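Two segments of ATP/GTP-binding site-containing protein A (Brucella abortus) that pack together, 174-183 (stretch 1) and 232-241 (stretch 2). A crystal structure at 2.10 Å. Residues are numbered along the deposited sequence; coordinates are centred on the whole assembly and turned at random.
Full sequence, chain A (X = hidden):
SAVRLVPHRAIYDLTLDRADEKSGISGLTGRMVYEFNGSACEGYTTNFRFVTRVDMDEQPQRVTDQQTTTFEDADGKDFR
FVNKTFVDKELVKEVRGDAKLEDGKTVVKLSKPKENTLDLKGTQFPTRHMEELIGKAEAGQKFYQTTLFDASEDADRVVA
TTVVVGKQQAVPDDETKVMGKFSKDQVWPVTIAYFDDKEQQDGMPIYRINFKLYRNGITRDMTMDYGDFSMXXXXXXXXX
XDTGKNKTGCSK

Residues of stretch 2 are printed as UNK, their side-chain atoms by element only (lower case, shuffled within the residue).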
ATOM      1  N   ASP A 174       0.234  16.965 -14.016  1.00 59.31           N
ATOM      2  CA  ASP A 174      -0.988  16.411 -14.547  1.00 60.41           C
ATOM      3  C   ASP A 174      -1.858  15.889 -13.410  1.00 58.73           C
ATOM      4  O   ASP A 174      -3.064  16.031 -13.435  1.00 71.70           O
ATOM      5  CB  ASP A 174      -0.677  15.290 -15.531  1.00 65.58           C
ATOM      6  CG  ASP A 174      -0.138  15.804 -16.842  1.00 76.40           C
ATOM      7  OD1 ASP A 174      -0.219  17.018 -17.079  1.00 81.03           O
ATOM      8  OD2 ASP A 174       0.366  14.998 -17.639  1.00 79.75           O
ATOM      9  N   GLU A 175      -1.247  15.286 -12.411  1.00 51.05           N
ATOM     10  CA  GLU A 175      -1.988  14.754 -11.293  1.00 49.58           C
ATOM     11  C   GLU A 175      -2.765  15.826 -10.547  1.00 56.74           C
ATOM     12  O   GLU A 175      -3.889  15.600 -10.127  1.00 56.19           O
ATOM     13  CB  GLU A 175      -1.059  14.007 -10.351  1.00 48.14           C
ATOM     14  CG  GLU A 175      -0.563  12.689 -10.905  1.00 48.63           C
ATOM     15  CD  GLU A 175       0.191  11.886  -9.878  1.00 49.87           C
ATOM     16  OE1 GLU A 175       1.000  12.473  -9.160  1.00 50.96           O
ATOM     17  OE2 GLU A 175      -0.026  10.677  -9.767  1.00 53.12           O
ATOM     18  N   THR A 176      -2.173  16.995 -10.381  1.00 61.26           N
ATOM     19  CA  THR A 176      -2.833  18.070  -9.662  1.00 65.85           C
ATOM     20  C   THR A 176      -4.116  18.565 -10.303  1.00 70.98           C
ATOM     21  O   THR A 176      -5.066  18.870  -9.602  1.00 72.16           O
ATOM     22  CB  THR A 176      -1.927  19.294  -9.469  1.00 66.54           C
ATOM     23  OG1 THR A 176      -1.480  19.763 -10.741  1.00 65.43           O
ATOM     24  CG2 THR A 176      -0.754  18.958  -8.597  1.00 64.82           C
ATOM     25  N   LYS A 177      -4.151  18.656 -11.624  1.00 72.51           N
ATOM     26  CA  LYS A 177      -5.338  19.178 -12.270  1.00 74.66           C
ATOM     27  C   LYS A 177      -6.570  18.345 -11.964  1.00 78.21           C
ATOM     28  O   LYS A 177      -7.636  18.893 -11.749  1.00 82.00           O
ATOM     29  CB  LYS A 177      -5.142  19.390 -13.778  1.00 71.36           C
ATOM     30  CG  LYS A 177      -4.417  18.294 -14.528  1.00 67.20           C
ATOM     31  CD  LYS A 177      -4.202  18.690 -15.979  1.00 68.47           C
ATOM     32  CE  LYS A 177      -3.743  17.508 -16.817  1.00 69.27           C
ATOM     33  NZ  LYS A 177      -3.938  17.707 -18.280  1.00 69.48           N
ATOM     34  N   VAL A 178      -6.376  17.041 -11.905  1.00 78.41           N
ATOM     35  CA  VAL A 178      -7.418  16.072 -11.626  1.00 80.51           C
ATOM     36  C   VAL A 178      -8.053  16.221 -10.238  1.00 83.81           C
ATOM     37  O   VAL A 178      -9.250  16.045 -10.077  1.00 83.40           O
ATOM     38  CB  VAL A 178      -6.820  14.656 -11.848  1.00 75.35           C
ATOM     39  CG1 VAL A 178      -7.472  13.562 -11.021  1.00 70.79           C
ATOM     40  CG2 VAL A 178      -6.830  14.313 -13.319  1.00 81.55           C
HETATM   41  N   MSE A 179      -7.233  16.522  -9.247  1.00 83.96           N
HETATM   42  CA  MSE A 179      -7.644  16.605  -7.859  1.00 81.62           C
HETATM   43  C   MSE A 179      -8.611  17.662  -7.404  1.00 87.94           C
HETATM   44  O   MSE A 179      -9.520  17.303  -6.634  1.00 92.99           O
HETATM   45  CB  MSE A 179      -6.391  16.809  -7.037  1.00 75.50           C
HETATM   46  CG  MSE A 179      -5.530  15.565  -7.063  1.00 68.75           C
HETATM   47 SE   MSE A 179      -4.307  15.689  -5.550  0.56 61.48          SE
HETATM   48  CE  MSE A 179      -5.519  16.478  -4.236  1.00 62.96           C
ATOM     49  N   GLY A 180      -8.489  18.913  -7.826  1.00 85.84           N
ATOM     50  CA  GLY A 180      -9.436  19.902  -7.344  1.00 78.99           C
ATOM     51  C   GLY A 180      -8.976  20.827  -6.232  1.00 72.49           C
ATOM     52  O   GLY A 180      -7.921  21.431  -6.309  1.00 66.93           O
ATOM     53  N   LYS A 181      -9.791  20.944  -5.193  1.00 76.72           N
ATOM     54  CA  LYS A 181      -9.502  21.851  -4.093  1.00 81.03           C
ATOM     55  C   LYS A 181      -8.183  21.582  -3.372  1.00 77.43           C
ATOM     56  O   LYS A 181      -7.505  22.524  -2.977  1.00 85.50           O
ATOM     57  CB  LYS A 181     -10.678  21.929  -3.115  1.00 87.75           C
ATOM     58  CG  LYS A 181     -10.989  20.650  -2.365  1.00 87.95           C
ATOM     59  CD  LYS A 181     -11.869  20.940  -1.163  1.00 91.04           C
ATOM     60  CE  LYS A 181     -12.518  19.681  -0.628  1.00 89.69           C
ATOM     61  NZ  LYS A 181     -12.704  19.741   0.845  1.00 90.75           N
ATOM     62  N   PHE A 182      -7.812  20.324  -3.191  1.00 68.54           N
ATOM     63  CA  PHE A 182      -6.543  20.023  -2.555  1.00 66.16           C
ATOM     64  C   PHE A 182      -5.369  20.159  -3.503  1.00 65.17           C
ATOM     65  O   PHE A 182      -4.263  19.764  -3.140  1.00 57.56           O
ATOM     66  CB  PHE A 182      -6.542  18.611  -1.985  1.00 65.68           C
ATOM     67  CG  PHE A 182      -7.625  18.342  -1.014  1.00 73.37           C
ATOM     68  CD1 PHE A 182      -7.575  18.875   0.255  1.00 77.86           C
ATOM     69  CD2 PHE A 182      -8.685  17.529  -1.359  1.00 77.89           C
ATOM     70  CE1 PHE A 182      -8.570  18.617   1.156  1.00 82.39           C
ATOM     71  CE2 PHE A 182      -9.683  17.267  -0.463  1.00 80.89           C
ATOM     72  CZ  PHE A 182      -9.629  17.810   0.796  1.00 83.45           C
ATOM     73  N   SER A 183      -5.578  20.697  -4.708  1.00 74.48           N
ATOM     74  CA  SER A 183      -4.536  20.612  -5.730  1.00 74.66           C
ATOM     75  C   SER A 183      -3.335  21.474  -5.394  1.00 77.29           C
ATOM     76  O   SER A 183      -2.227  21.199  -5.870  1.00 77.67           O
ATOM     77  CB  SER A 183      -5.074  21.022  -7.100  1.00 74.78           C
ATOM     78  OG  SER A 183      -5.371  22.405  -7.128  1.00 74.12           O
ATOM     79  N   UNK A 232       4.808   2.330 -12.374  1.00 60.47           N
ATOM     80  CA  UNK A 232       4.501   3.714 -12.113  1.00 58.84           C
ATOM     81  C   UNK A 232       3.008   3.821 -11.888  1.00 55.78           C
ATOM     82  O   UNK A 232       2.242   3.136 -12.534  1.00 62.88           O
ATOM     83  c   UNK A 232       4.851   4.563 -13.331  1.00 61.58           C
ATOM     84  n   UNK A 232       7.265   8.826 -11.825  1.00 88.38           N
ATOM     85  c   UNK A 232       6.284   5.022 -13.420  1.00 65.11           C
ATOM     86  n   UNK A 232       7.777   6.927 -12.996  1.00 79.04           N
ATOM     87  c   UNK A 232       6.393   6.504 -13.136  1.00 71.69           C
ATOM     88  n   UNK A 232       9.443   8.334 -12.292  1.00 78.40           N
ATOM     89  c   UNK A 232       8.159   8.028 -12.371  1.00 83.25           C
ATOM     90  N   UNK A 233       2.589   4.658 -10.956  1.00 49.38           N
ATOM     91  CA  UNK A 233       1.181   4.853 -10.726  1.00 45.79           C
ATOM     92  C   UNK A 233       0.871   6.321 -10.727  1.00 41.69           C
ATOM     93  O   UNK A 233       1.313   7.040  -9.861  1.00 44.12           O
ATOM     94  N   UNK A 234       0.072   6.765 -11.675  1.00 42.87           N
ATOM     95  CA  UNK A 234      -0.270   8.168 -11.738  1.00 43.99           C
ATOM     96  C   UNK A 234      -1.755   8.374 -11.480  1.00 43.06           C
ATOM     97  O   UNK A 234      -2.580   7.757 -12.115  1.00 44.01           O
ATOM     98  n   UNK A 234       3.617  11.461 -13.442  1.00 59.22           N
ATOM     99  c   UNK A 234       2.366   9.625 -12.434  1.00 44.33           C
ATOM    100  c   UNK A 234       3.697  10.053 -13.003  1.00 56.95           C
ATOM    101  c   UNK A 234       0.123   8.757 -13.091  1.00 45.59           C
ATOM    102  c   UNK A 234       1.606   8.738 -13.393  1.00 47.94           C
ATOM    103  N   UNK A 235      -2.079   9.252 -10.545  1.00 42.32           N
ATOM    104  CA  UNK A 235      -3.453   9.523 -10.215  1.00 47.72           C
ATOM    105  C   UNK A 235      -4.133  10.147 -11.401  1.00 52.28           C
ATOM    106  O   UNK A 235      -3.639  11.097 -11.973  1.00 54.28           O
ATOM    107  c   UNK A 235      -3.531  10.464  -9.023  1.00 45.73           C
ATOM    108  c   UNK A 235      -4.844  10.584  -8.266  1.00 46.22           C
ATOM    109  c   UNK A 235      -4.963   9.522  -7.197  1.00 41.22           C
ATOM    110  c   UNK A 235      -4.943  11.947  -7.639  1.00 42.68           C
ATOM    111  N   UNK A 236      -5.293   9.615 -11.753  1.00 55.56           N
ATOM    112  CA  UNK A 236      -6.048  10.131 -12.888  1.00 54.31           C
ATOM    113  C   UNK A 236      -7.440  10.606 -12.509  1.00 55.57           C
ATOM    114  O   UNK A 236      -8.124  11.189 -13.359  1.00 57.51           O
ATOM    115  c   UNK A 236      -4.749   8.727 -14.496  1.00 48.17           C
ATOM    116  c   UNK A 236      -6.136   9.102 -14.036  1.00 51.20           C
ATOM    117  c   UNK A 236      -6.941   7.876 -13.636  1.00 48.22           C
ATOM    118  N   UNK A 237      -7.886  10.401 -11.274  1.00 54.94           N
ATOM    119  CA  UNK A 237      -9.188  10.899 -10.858  1.00 56.16           C
ATOM    120  C   UNK A 237      -9.285  10.829  -9.347  1.00 57.56           C
ATOM    121  O   UNK A 237      -8.899   9.822  -8.742  1.00 55.88           O
ATOM    122  n   UNK A 237     -14.528  10.288 -10.493  1.00 63.92           N
ATOM    123  c   UNK A 237     -11.709  10.617 -11.281  1.00 63.97           C
ATOM    124  c   UNK A 237     -14.120  10.299 -11.922  1.00 65.55           C
ATOM    125  c   UNK A 237     -12.715   9.767 -12.059  1.00 64.52           C
ATOM    126  c   UNK A 237     -10.307  10.083 -11.496  1.00 59.48           C
ATOM    127  N   UNK A 238      -9.811  11.876  -8.725  1.00 60.70           N
ATOM    128  CA  UNK A 238      -9.854  11.960  -7.275  1.00 59.81           C
ATOM    129  C   UNK A 238     -11.225  12.446  -6.852  1.00 68.53           C
ATOM    130  O   UNK A 238     -11.670  13.515  -7.290  1.00 75.17           O
ATOM    131  c   UNK A 238      -8.766  12.890  -6.746  1.00 53.59           C
ATOM    132  c   UNK A 238      -8.405  11.782  -4.591  1.00 44.56           C
ATOM    133  c   UNK A 238      -7.983  14.232  -4.815  1.00 49.90           C
ATOM    134  c   UNK A 238      -8.842  13.069  -5.245  1.00 49.34           C
ATOM    135  N   UNK A 239     -11.886  11.662  -6.009  1.00 67.41           N
ATOM    136  CA  UNK A 239     -13.217  11.981  -5.521  1.00 68.23           C
ATOM    137  C   UNK A 239     -13.144  12.161  -4.018  1.00 66.43           C
ATOM    138  O   UNK A 239     -12.765  11.235  -3.294  1.00 61.95           O
ATOM    139  o   UNK A 239     -14.597   9.909  -8.027  1.00 74.58           O
ATOM    140  c   UNK A 239     -14.586  10.970  -7.365  1.00 72.78           C
ATOM    141  o   UNK A 239     -14.860  12.096  -7.843  1.00 75.48           O
ATOM    142  c   UNK A 239     -14.220  10.900  -5.908  1.00 67.95           C
ATOM    143  N   UNK A 240     -13.496  13.356  -3.563  1.00 70.20           N
ATOM    144  CA  UNK A 240     -13.415  13.734  -2.161  1.00 72.97           C
ATOM    145  C   UNK A 240     -14.797  13.589  -1.549  1.00 80.05           C
ATOM    146  O   UNK A 240     -15.743  14.259  -1.977  1.00 82.16           O
ATOM    147  c   UNK A 240     -12.778  15.505  -0.536  1.00 79.11           C
ATOM    148  c   UNK A 240     -12.907  15.170  -2.001  1.00 71.83           C
ATOM    149  c   UNK A 240     -11.577  15.361  -2.723  1.00 65.38           C
ATOM    150  c   UNK A 240     -11.698  16.163  -3.996  1.00 65.85           C
ATOM    151  N   UNK A 241     -14.915  12.736  -0.540  1.00 85.21           N
ATOM    152  CA  UNK A 241     -16.190  12.516   0.121  1.00 86.83           C
ATOM    153  C   UNK A 241     -16.384  13.534   1.243  1.00 88.88           C
ATOM    154  O   UNK A 241     -15.446  14.212   1.666  1.00 88.39           O
ATOM    155  c   UNK A 241     -16.137   9.999  -0.375  1.00 75.10           C
ATOM    156  o   UNK A 241     -15.750   6.949  -3.145  1.00 72.51           O
ATOM    157  c   UNK A 241     -16.593  10.177  -1.678  1.00 71.31           C
ATOM    158  c   UNK A 241     -15.443   7.774  -0.957  1.00 63.62           C
ATOM    159  c   UNK A 241     -16.464   9.172  -2.610  1.00 67.52           C
ATOM    160  c   UNK A 241     -15.568   8.779  -0.042  1.00 66.01           C
ATOM    161  c   UNK A 241     -15.886   7.971  -2.238  1.00 68.59           C
ATOM    162  c   UNK A 241     -16.273  11.094   0.668  1.00 83.54           C
TER
HETATM  163  O   HOH W   1     -11.606  14.244  -9.632  1.00 52.40           O

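Position 232 carries three carbons, a nitrogen, and then a carbon bearing two more nitrogens. This guanidinium chain is Arg232, which stays clear of stretch 1.

Position 233 has no side-chain atoms, so it is Gly233; its carbonyl O lies 3.9 Å from Glu175 OE2.

At 234, four carbons in a row end in nitrogen: Lys234. Its backbone CA is 3.2 Å from Glu175 OE2, and its CD comes within 3.7 Å of the same oxygen, so the aliphatic part of the chain, as well as the backbone, lines the carboxylate.

Position 235 shows four carbons forked at the second, and one of them is 3.7 Å from Met179 CG. This is Leu235, and the near atom is CD2. Its side chain points toward the helix and is buried, as suits a branched hydrocarbon, while its backbone N donates a hydrogen bond to Glu175 OE2 (2.6 Å, 161°).

At 236, one carbon carries two more, the pattern of Val236. The side chain points away, and it is the backbone C that meets Val178 CG1, at 3.3 Å.

Position 237 again has four carbons in a row ending in nitrogen: Lys237. It also points away and is exposed, a fitting place for a charge; its CA nevertheless packs 3.2 Å from Val178 CG1.

Position 238 has four carbons forked at the second, one of them 3.4 Å from Met179 CE. This is Leu238, touching through CD2; directed toward the helix, it is buried against the selenomethionine.

At 239, two carbons, the second carrying two oxygens, give Asp239. It makes no contact with stretch 1, but its OD2 forms a salt bridge with Lys237 NZ at 2.5 Å, pairing the two charges on the strand.

Position 240 has four carbons forked at the first, one arm two carbons long: Ile240. Its CG1 reaches the edge of the Phe182 ring, 3.5 Å from CE2, and its CD1 lies 3.6 Å from Met179 O.

Position 241 bears one carbon and a six-carbon ring with an oxygen, hence Tyr241, beyond reach of stretch 1.

The helix and strand run nearly parallel, their directions 22° apart. Leu235, Leu238 and Ile240 supply the apolar surface for Met179 and Phe182, while Val178 lies against the strand backbone. Glu175 adds a polar anchor, its carboxylate accepting a main-chain N-H from the strand. Water 1 adds another link, donating to Val178 O (3.0 Å) and to Leu238 O (2.5 Å).

Stretch 2, residues 232-241: RGKLVKLDIY
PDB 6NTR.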